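Local coordinates for protein NalP translocator (Neisseria meningitidis, PDB 1UYN) that forms the outer-membrane beta-barrel translocator domain of an autotransporter, providing a hydrophilic pore through which the protease-bearing passenger domain reaches the cell surface, at residues Tyr122-Phe127 and Gly158-Val163; Arg180-Lys185 and Thr207-Ala212; Gly231-Leu236 and His264-Ala269. All coordinates share one frame; numbering follows the deposited sequence.

Contact 1: residues Tyr122-Phe127 and Gly158-Val163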
loop_
_atom_site.group_PDB
_atom_site.type_symbol
_atom_site.label_atom_id
_atom_site.label_comp_id
_atom_site.label_asym_id
_atom_site.label_seq_id
_atom_site.Cartn_x
_atom_site.Cartn_y
_atom_site.Cartn_z
ATOM N N TYR A 122 13.461 11.271 -13.534
ATOM C CA TYR A 122 14.151 10.486 -12.518
ATOM C C TYR A 122 13.843 9.029 -12.615
ATOM O O TYR A 122 12.930 8.657 -13.302
ATOM C CB TYR A 122 13.741 10.959 -11.115
ATOM C CG TYR A 122 12.271 10.923 -10.919
ATOM C CD1 TYR A 122 11.624 9.747 -10.565
ATOM C CD2 TYR A 122 11.508 12.041 -11.186
ATOM C CE1 TYR A 122 10.275 9.716 -10.426
ATOM C CE2 TYR A 122 10.147 12.005 -11.065
ATOM C CZ TYR A 122 9.546 10.857 -10.671
ATOM O OH TYR A 122 8.209 10.858 -10.562
ATOM N N LEU A 123 14.586 8.205 -11.896
ATOM C CA LEU A 123 14.182 6.815 -11.742
ATOM C C LEU A 123 14.069 6.541 -10.283
ATOM O O LEU A 123 14.820 7.102 -9.539
ATOM C CB LEU A 123 15.178 5.860 -12.448
ATOM C CG LEU A 123 16.066 4.808 -11.739
ATOM C CD1 LEU A 123 15.381 3.461 -11.322
ATOM C CD2 LEU A 123 17.223 4.495 -12.678
ATOM N N LYS A 124 13.109 5.704 -9.891
ATOM C CA LYS A 124 12.948 5.219 -8.513
ATOM C C LYS A 124 13.078 3.690 -8.409
ATOM O O LYS A 124 12.503 2.980 -9.201
ATOM C CB LYS A 124 11.554 5.561 -7.983
ATOM C CG LYS A 124 11.247 7.030 -7.730
ATOM C CD LYS A 124 9.875 7.195 -6.964
ATOM C CE LYS A 124 9.520 8.694 -6.707
ATOM N NZ LYS A 124 8.071 8.911 -6.655
ATOM N N GLY A 125 13.821 3.206 -7.425
ATOM C CA GLY A 125 13.800 1.821 -6.977
ATOM C C GLY A 125 13.100 1.753 -5.638
ATOM O O GLY A 125 13.299 2.591 -4.806
ATOM N N LEU A 126 12.227 0.781 -5.455
ATOM C CA LEU A 126 11.477 0.567 -4.212
ATOM C C LEU A 126 11.641 -0.894 -3.784
ATOM O O LEU A 126 11.720 -1.779 -4.613
ATOM C CB LEU A 126 9.983 0.865 -4.412
ATOM C CG LEU A 126 9.655 2.203 -5.102
ATOM C CD1 LEU A 126 8.227 2.289 -5.528
ATOM C CD2 LEU A 126 9.990 3.381 -4.208
ATOM N N PHE A 127 11.720 -1.117 -2.483
ATOM C CA PHE A 127 11.782 -2.461 -1.916
ATOM C C PHE A 127 11.040 -2.481 -0.574
ATOM O O PHE A 127 11.035 -1.516 0.179
ATOM C CB PHE A 127 13.233 -2.879 -1.717
ATOM C CG PHE A 127 13.391 -4.161 -0.952
ATOM C CD1 PHE A 127 13.244 -5.393 -1.600
ATOM C CD2 PHE A 127 13.664 -4.155 0.418
ATOM C CE1 PHE A 127 13.377 -6.609 -0.906
ATOM C CE2 PHE A 127 13.820 -5.379 1.115
ATOM C CZ PHE A 127 13.666 -6.595 0.442
ATOM N N GLY A 158 10.069 -2.513 -6.900
ATOM C CA GLY A 158 9.462 -1.509 -7.735
ATOM C C GLY A 158 10.504 -0.773 -8.552
ATOM O O GLY A 158 11.617 -0.484 -8.076
ATOM N N ALA A 159 10.128 -0.457 -9.781
ATOM C CA ALA A 159 10.943 0.343 -10.622
ATOM C C ALA A 159 10.004 1.323 -11.277
ATOM O O ALA A 159 9.051 0.933 -11.870
ATOM C CB ALA A 159 11.656 -0.517 -11.642
ATOM N N LEU A 160 10.252 2.604 -11.110
ATOM C CA LEU A 160 9.452 3.611 -11.747
ATOM C C LEU A 160 10.365 4.622 -12.443
ATOM O O LEU A 160 11.443 4.920 -11.958
ATOM C CB LEU A 160 8.590 4.328 -10.718
ATOM C CG LEU A 160 7.559 3.540 -9.917
ATOM C CD1 LEU A 160 6.910 4.440 -8.869
ATOM C CD2 LEU A 160 6.476 2.924 -10.811
ATOM N N GLY A 161 9.936 5.123 -13.581
ATOM C CA GLY A 161 10.553 6.283 -14.181
ATOM C C GLY A 161 9.552 7.420 -14.170
ATOM O O GLY A 161 8.356 7.179 -14.346
ATOM N N GLY A 162 10.026 8.644 -13.925
ATOM C CA GLY A 162 9.198 9.829 -14.093
ATOM C C GLY A 162 9.808 10.990 -14.852
ATOM O O GLY A 162 10.960 11.243 -14.713
ATOM N N VAL A 163 9.011 11.654 -15.680
ATOM C CA VAL A 163 9.355 12.949 -16.306
ATOM C C VAL A 163 8.592 14.077 -15.610
ATOM O O VAL A 163 7.577 13.839 -14.962
ATOM C CB VAL A 163 8.923 13.031 -17.743
ATOM C CG1 VAL A 163 9.365 11.782 -18.574
ATOM C CG2 VAL A 163 7.413 13.228 -17.808
#
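Tyr-122 turns one face of its phenol ring to Gly-162, whose CA lies 3.9 Å from the ring centroid in a CH-pi contact, displaced toward the rim and nearest to Tyr-122 CZ at 3.6 Å. CG stands between the backbone N and the carbonyl carbon (chi1 55°), which starts the ring out over the neighbouring strand, and Gly-162, without a side chain, meets it with bare main chain. Farther along the same side of the sheet, CD1 of Leu-126 meets CD1 of Leu-160 at 4.2 Å, the two side chains crossing obliquely, while the CB atoms of Lys-124 and Leu-160 also stand 4.2 Å apart. Beyond CG the lysine runs extended and carries NZ away from Leu-160. These groups are positioned by six backbone hydrogen bonds, arranged as reciprocal couples at Tyr-122 and Gly-162, Lys-124 and Leu-160, and Leu-126 and Gly-158. Lys-124 N to Leu-160 O is nearly straight (2.8 Å, 172°), and the same oxygen also receives a CA-H contact from Leu-123 CA at 3.3 Å. Leu-123 and Ala-159 point to the other face of the sheet, on the outer surface of the barrel. Lys-124 NZ forms salt bridges with Asp-37 and Glu-176, and Tyr-122 OH is hydrogen-bonded to Glu-176. Leu-126 and Leu-160 both touch Ser-33 of helix 12-34, which runs through the barrel. An inner face that mixes charged, aromatic and leucine side chains beside a helix, backed by an apolar outer one, marks this as an antiparallel hairpin of a transmembrane beta-barrel.

Contact 2: residues Arg180-Lys185 and Thr207-Ala212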
loop_
_atom_site.group_PDB
_atom_site.type_symbol
_atom_site.label_atom_id
_atom_site.label_comp_id
_atom_site.label_asym_id
_atom_site.label_seq_id
_atom_site.Cartn_x
_atom_site.Cartn_y
_atom_site.Cartn_z
ATOM N N ARG A 180 5.672 -3.085 -10.280
ATOM C CA ARG A 180 5.905 -3.523 -8.908
ATOM C C ARG A 180 5.722 -5.030 -8.925
ATOM O O ARG A 180 4.762 -5.503 -9.452
ATOM C CB ARG A 180 4.898 -2.889 -7.972
ATOM C CG ARG A 180 5.179 -3.160 -6.481
ATOM C CD ARG A 180 3.935 -3.588 -5.695
ATOM N NE ARG A 180 2.888 -2.601 -5.795
ATOM C CZ ARG A 180 1.589 -2.855 -5.794
ATOM N NH1 ARG A 180 1.111 -4.087 -5.730
ATOM N NH2 ARG A 180 0.745 -1.829 -5.888
ATOM N N TYR A 181 6.656 -5.775 -8.375
ATOM C CA TYR A 181 6.529 -7.208 -8.257
ATOM C C TYR A 181 6.247 -7.556 -6.806
ATOM O O TYR A 181 7.032 -7.191 -5.957
ATOM C CB TYR A 181 7.836 -7.871 -8.669
ATOM C CG TYR A 181 7.749 -9.380 -8.789
ATOM C CD1 TYR A 181 6.967 -9.952 -9.763
ATOM C CD2 TYR A 181 8.472 -10.221 -7.940
ATOM C CE1 TYR A 181 6.863 -11.333 -9.895
ATOM C CE2 TYR A 181 8.404 -11.605 -8.063
ATOM C CZ TYR A 181 7.580 -12.154 -9.058
ATOM O OH TYR A 181 7.460 -13.521 -9.254
ATOM N N ASP A 182 5.132 -8.241 -6.531
ATOM C CA ASP A 182 4.780 -8.679 -5.185
ATOM C C ASP A 182 5.041 -10.129 -5.080
ATOM O O ASP A 182 4.438 -10.907 -5.809
ATOM C CB ASP A 182 3.290 -8.513 -4.914
ATOM C CG ASP A 182 2.848 -7.101 -4.936
ATOM O OD1 ASP A 182 3.700 -6.189 -4.802
ATOM O OD2 ASP A 182 1.644 -6.827 -5.101
ATOM N N LEU A 183 5.898 -10.505 -4.151
ATOM C CA LEU A 183 6.176 -11.905 -3.855
ATOM C C LEU A 183 5.591 -12.215 -2.488
ATOM O O LEU A 183 6.017 -11.667 -1.491
ATOM C CB LEU A 183 7.675 -12.125 -3.826
ATOM C CG LEU A 183 8.192 -13.546 -3.698
ATOM C CD1 LEU A 183 7.628 -14.489 -4.790
ATOM C CD2 LEU A 183 9.672 -13.500 -3.781
ATOM N N LEU A 184 4.619 -13.112 -2.432
ATOM C CA LEU A 184 3.963 -13.445 -1.172
ATOM C C LEU A 184 4.331 -14.880 -0.885
ATOM O O LEU A 184 4.083 -15.725 -1.710
ATOM C CB LEU A 184 2.450 -13.317 -1.297
ATOM C CG LEU A 184 1.736 -13.629 0.033
ATOM C CD1 LEU A 184 0.984 -12.429 0.537
ATOM C CD2 LEU A 184 0.790 -14.783 -0.139
ATOM N N LYS A 185 4.960 -15.143 0.249
ATOM C CA LYS A 185 5.105 -16.511 0.727
ATOM C C LYS A 185 4.203 -16.607 1.975
ATOM O O LYS A 185 4.360 -15.828 2.923
ATOM C CB LYS A 185 6.574 -16.840 1.039
ATOM C CG LYS A 185 7.661 -16.406 -0.035
ATOM C CD LYS A 185 8.438 -17.614 -0.646
ATOM C CE LYS A 185 10.004 -17.455 -0.826
ATOM N NZ LYS A 185 10.609 -16.342 -0.016
ATOM N N THR A 207 3.357 -11.610 -8.312
ATOM C CA THR A 207 2.550 -10.828 -9.224
ATOM C C THR A 207 3.213 -9.499 -9.682
ATOM O O THR A 207 3.544 -8.615 -8.891
ATOM C CB THR A 207 1.215 -10.529 -8.555
ATOM O OG1 THR A 207 0.579 -11.739 -8.145
ATOM C CG2 THR A 207 0.217 -9.973 -9.551
ATOM N N LEU A 208 3.406 -9.377 -10.988
ATOM C CA LEU A 208 3.771 -8.124 -11.603
ATOM C C LEU A 208 2.575 -7.239 -11.779
ATOM O O LEU A 208 1.526 -7.698 -12.212
ATOM C CB LEU A 208 4.361 -8.377 -12.977
ATOM C CG LEU A 208 5.240 -7.281 -13.564
ATOM C CD1 LEU A 208 6.437 -6.985 -12.711
ATOM C CD2 LEU A 208 5.679 -7.826 -14.908
ATOM N N VAL A 209 2.782 -5.961 -11.475
ATOM C CA VAL A 209 1.766 -4.904 -11.511
ATOM C C VAL A 209 2.299 -3.764 -12.360
ATOM O O VAL A 209 3.420 -3.261 -12.135
ATOM C CB VAL A 209 1.472 -4.314 -10.075
ATOM C CG1 VAL A 209 0.302 -3.350 -10.144
ATOM C CG2 VAL A 209 1.166 -5.410 -9.061
ATOM N N GLY A 210 1.511 -3.332 -13.320
ATOM C CA GLY A 210 1.858 -2.163 -14.108
ATOM C C GLY A 210 1.115 -0.985 -13.544
ATOM O O GLY A 210 -0.033 -1.084 -13.144
ATOM N N LEU A 211 1.799 0.145 -13.550
ATOM C CA LEU A 211 1.427 1.373 -12.824
ATOM C C LEU A 211 1.762 2.519 -13.733
ATOM O O LEU A 211 2.706 2.441 -14.525
ATOM C CB LEU A 211 2.249 1.537 -11.547
ATOM C CG LEU A 211 2.134 0.371 -10.576
ATOM C CD1 LEU A 211 3.402 0.268 -9.718
ATOM C CD2 LEU A 211 0.892 0.498 -9.680
ATOM N N ALA A 212 0.996 3.584 -13.611
ATOM C CA ALA A 212 1.074 4.707 -14.544
ATOM C C ALA A 212 0.212 5.768 -13.933
ATOM O O ALA A 212 -0.772 5.451 -13.295
ATOM C CB ALA A 212 0.566 4.326 -15.943
HETATM O O HOH W 1 1.332 -11.971 -5.489
#
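Residues Arg-180 to Asp-182 pair in antiparallel register with Val-209 to Thr-207, the two strand axes 4.7 Å apart at closest approach and 154° between their directions. This is a hairpin of the transmembrane beta-barrel: hydrogen-bonded pairs at Arg-180 with Val-209 and at Asp-182 with Thr-207 flank the non-hydrogen-bonded pair of Tyr-181 with Leu-208. On the inner face, Arg-180 and Val-209 lie side by side and point the same way, with NH1 of the arginine 3.6 Å from CG2 of the valine. CG of Arg-180 is anti to the backbone N (chi1 -173°), the chain then bends at chi2 and chi3, and the guanidinium ends with Val-209 CB over one face. Nearer the backbone, Arg-180 CB is covered by Leu-211 CD1 at 3.9 Å. The guanidinium is tied along its own strand by a salt bridge from NH1 to Asp-182 OD2 (2.9 Å), which lies in the guanidinium plane and uses the syn lone pair of the carboxylate oxygen. Both charges have second partners: NH2 of Arg-180 reaches Glu-233, and Asp-182 OD2 reaches Arg-239. Such a chain of opposite charges would be expected to favour the ionised forms of Arg-180 and Asp-182, both buried. On the outer face the contact is between carbons, Tyr-181 CD1 meeting Leu-208 CD1 at 4.2 Å. Thr-207 OG1, hydrogen-bonded to Gly-238 O, also accepts a bond from a water at 2.8 Å. That water donates a second, longer bond to Asp-182 O at 3.3 Å, an oxygen that already accepts the N-H of Thr-207.

Contact 3: residues Gly231-Leu236 and His264-Ala269. With SO4 (sulfate ion), chain C.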
loop_
_atom_site.group_PDB
_atom_site.type_symbol
_atom_site.label_atom_id
_atom_site.label_comp_id
_atom_site.label_asym_id
_atom_site.label_seq_id
_atom_site.Cartn_x
_atom_site.Cartn_y
_atom_site.Cartn_z
ATOM N N GLY A 231 -4.447 7.915 -11.850
ATOM C CA GLY A 231 -3.558 6.794 -12.094
ATOM C C GLY A 231 -4.257 5.549 -12.561
ATOM O O GLY A 231 -5.464 5.403 -12.458
ATOM N N VAL A 232 -3.451 4.621 -13.028
ATOM C CA VAL A 232 -3.903 3.370 -13.587
ATOM C C VAL A 232 -3.030 2.276 -12.961
ATOM O O VAL A 232 -1.865 2.487 -12.630
ATOM C CB VAL A 232 -3.760 3.482 -15.097
ATOM C CG1 VAL A 232 -3.496 2.183 -15.742
ATOM C CG2 VAL A 232 -5.000 4.149 -15.681
ATOM N N GLU A 233 -3.612 1.112 -12.753
ATOM C CA GLU A 233 -2.952 0.037 -12.021
ATOM C C GLU A 233 -3.662 -1.273 -12.369
ATOM O O GLU A 233 -4.873 -1.332 -12.477
ATOM C CB GLU A 233 -2.996 0.359 -10.541
ATOM C CG GLU A 233 -2.679 -0.782 -9.584
ATOM C CD GLU A 233 -2.030 -0.299 -8.260
ATOM O OE1 GLU A 233 -1.832 0.985 -8.074
ATOM O OE2 GLU A 233 -1.666 -1.200 -7.448
ATOM N N ARG A 234 -2.902 -2.318 -12.604
ATOM C CA ARG A 234 -3.470 -3.548 -13.109
ATOM C C ARG A 234 -2.509 -4.694 -12.901
ATOM O O ARG A 234 -1.349 -4.584 -13.233
ATOM C CB ARG A 234 -3.742 -3.421 -14.602
ATOM C CG ARG A 234 -4.539 -4.557 -15.206
ATOM C CD ARG A 234 -4.683 -4.388 -16.660
ATOM N NE ARG A 234 -5.835 -5.066 -17.245
ATOM C CZ ARG A 234 -5.833 -6.332 -17.538
ATOM N NH1 ARG A 234 -4.773 -7.108 -17.274
ATOM N NH2 ARG A 234 -6.897 -6.846 -18.091
ATOM N N ASP A 235 -2.989 -5.820 -12.414
ATOM C CA ASP A 235 -2.100 -6.956 -12.319
ATOM C C ASP A 235 -1.815 -7.422 -13.740
ATOM O O ASP A 235 -2.674 -7.395 -14.610
ATOM C CB ASP A 235 -2.678 -8.055 -11.434
ATOM C CG ASP A 235 -2.797 -7.637 -9.976
ATOM O OD1 ASP A 235 -2.244 -6.611 -9.555
ATOM O OD2 ASP A 235 -3.451 -8.277 -9.147
ATOM N N LEU A 236 -0.566 -7.746 -13.998
ATOM C CA LEU A 236 -0.155 -8.158 -15.324
ATOM C C LEU A 236 -0.182 -9.666 -15.444
ATOM O O LEU A 236 -0.153 -10.185 -16.566
ATOM C CB LEU A 236 1.228 -7.557 -15.681
ATOM C CG LEU A 236 1.241 -6.031 -15.568
ATOM C CD1 LEU A 236 2.565 -5.426 -16.018
ATOM C CD2 LEU A 236 0.063 -5.457 -16.366
ATOM N N HIS A 264 -8.152 -6.895 -13.224
ATOM C CA HIS A 264 -8.821 -5.738 -13.830
ATOM C C HIS A 264 -7.981 -4.541 -13.622
ATOM O O HIS A 264 -7.198 -4.499 -12.680
ATOM C CB HIS A 264 -10.226 -5.507 -13.248
ATOM C CG HIS A 264 -11.198 -6.600 -13.579
ATOM N ND1 HIS A 264 -11.105 -7.871 -13.039
ATOM C CD2 HIS A 264 -12.277 -6.616 -14.404
ATOM C CE1 HIS A 264 -12.083 -8.619 -13.527
ATOM N NE2 HIS A 264 -12.817 -7.879 -14.346
ATOM N N THR A 265 -8.119 -3.589 -14.542
ATOM C CA THR A 265 -7.490 -2.269 -14.451
ATOM C C THR A 265 -8.235 -1.448 -13.408
ATOM O O THR A 265 -9.434 -1.310 -13.526
ATOM C CB THR A 265 -7.610 -1.567 -15.814
ATOM O OG1 THR A 265 -6.764 -2.217 -16.751
ATOM C CG2 THR A 265 -7.049 -0.162 -15.815
ATOM N N ARG A 266 -7.556 -0.912 -12.393
ATOM C CA ARG A 266 -8.172 0.206 -11.632
ATOM C C ARG A 266 -7.709 1.603 -11.933
ATOM O O ARG A 266 -6.576 1.811 -12.207
ATOM C CB ARG A 266 -8.099 0.048 -10.131
ATOM C CG ARG A 266 -6.797 -0.178 -9.561
ATOM C CD ARG A 266 -6.940 -0.955 -8.363
ATOM N NE ARG A 266 -7.636 -2.231 -8.636
ATOM C CZ ARG A 266 -7.593 -3.254 -7.798
ATOM N NH1 ARG A 266 -6.875 -3.163 -6.652
ATOM N NH2 ARG A 266 -8.256 -4.364 -8.096
ATOM N N LEU A 267 -8.652 2.529 -11.897
ATOM C CA LEU A 267 -8.425 3.951 -11.981
ATOM C C LEU A 267 -8.357 4.441 -10.551
ATOM O O LEU A 267 -9.169 4.060 -9.740
ATOM C CB LEU A 267 -9.608 4.641 -12.670
ATOM C CG LEU A 267 -10.074 4.039 -14.013
ATOM C CD1 LEU A 267 -11.100 4.932 -14.766
ATOM C CD2 LEU A 267 -8.872 3.725 -14.939
ATOM N N VAL A 268 -7.374 5.267 -10.252
ATOM C CA VAL A 268 -7.286 5.917 -8.970
ATOM C C VAL A 268 -7.230 7.409 -9.167
ATOM O O VAL A 268 -6.362 7.873 -9.885
ATOM C CB VAL A 268 -5.982 5.548 -8.248
ATOM C CG1 VAL A 268 -5.917 6.268 -6.895
ATOM C CG2 VAL A 268 -5.858 4.040 -8.108
ATOM N N ALA A 269 -8.118 8.155 -8.524
ATOM C CA ALA A 269 -8.021 9.625 -8.477
ATOM C C ALA A 269 -7.718 10.038 -7.035
ATOM O O ALA A 269 -8.012 9.292 -6.106
ATOM C CB ALA A 269 -9.303 10.269 -8.973
HETATM S S SO4 C . -11.338 -4.621 -17.297
HETATM O O1 SO4 C . -10.766 -5.950 -17.640
HETATM O O2 SO4 C . -12.756 -4.820 -16.942
HETATM O O3 SO4 C . -10.572 -3.951 -16.244
HETATM O O4 SO4 C . -11.273 -3.674 -18.418
HETATM O O HOH W 2 -5.233 -5.575 -11.274
#
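Two neighbouring antiparallel strands of the membrane barrel meet here near the C-terminal end of strand 224-235, and a sulfate ion, probably from the crystallisation liquor, sits beside their outer face. Arg-234 and Thr-265 form the polar part of that face, their side chains crossing at about a right angle. Thr-265 OG1 lies at the edge of the Arg-234 guanidinium, in its plane and 3.0 Å from NE. CG of Arg-234 is anti to the backbone N (chi1 -171°), and the chain stays extended as far as NE. The sulfate is held by the backbone N-H of Thr-265, which donates to O3 at 3.0 Å, while sulfate O2 lies at the edge of the His-264 ring. The Arg-234 guanidinium is more distant, and would act on the anion mainly through its charge. Farther along the same face, Val-232 and Leu-267 lie side by side, CG2 of the valine 4.0 Å from CD2 of the leucine. On the inner face Glu-233 and Arg-266 meet through their aliphatic parts, Glu-233 CB being 4.0 Å from Arg-266 CG, and their flat ends are turned only 18° from each other. Their charged atoms do not touch, Glu-233 OE2 lying 5.6 Å from Arg-266 NH1. The acid instead forms a salt bridge with Lys-30 and the base one with Asp-23, both on helix 12-34. In the backbone, Arg-266 N donates to Glu-233 O at 2.7 Å, whereas the return bond, Glu-233 N to Arg-266 O, is weak; Gly-231 and Val-268 are joined in both directions. Past the last paired residues, a water accepts from Asp-235 N and donates to His-264 O. An inner face linked by charge to the helix, and an outer face passing from apolar to polar pairs, fit an autotransporter beta-barrel with a plugged pore.

All three contacts join adjacent antiparallel strands of one closed twelve-stranded barrel. Contacts 1 and 2 are partly buried hairpin pairings, whereas contact 3 is a surface contact. Contact 1 abuts contact 2 through Leu-160 CD2 and Leu-211 CD1, 4.2 Å apart, as strands 145-163 and 172-192 are sheet neighbours. Strands 199-219 and 224-235 likewise bring contacts 2 and 3 together, through probable backbone hydrogen bonds from Leu-236 N to Leu-208 O and from Val-232 N to Ala-212 O; contacts 1 and 3 do not touch. Chemistry changes around the wall: a glycine under an aromatic ring beside a leucine pair in contact 1, a charge network in contact 2, and charges turned to both faces in contact 3.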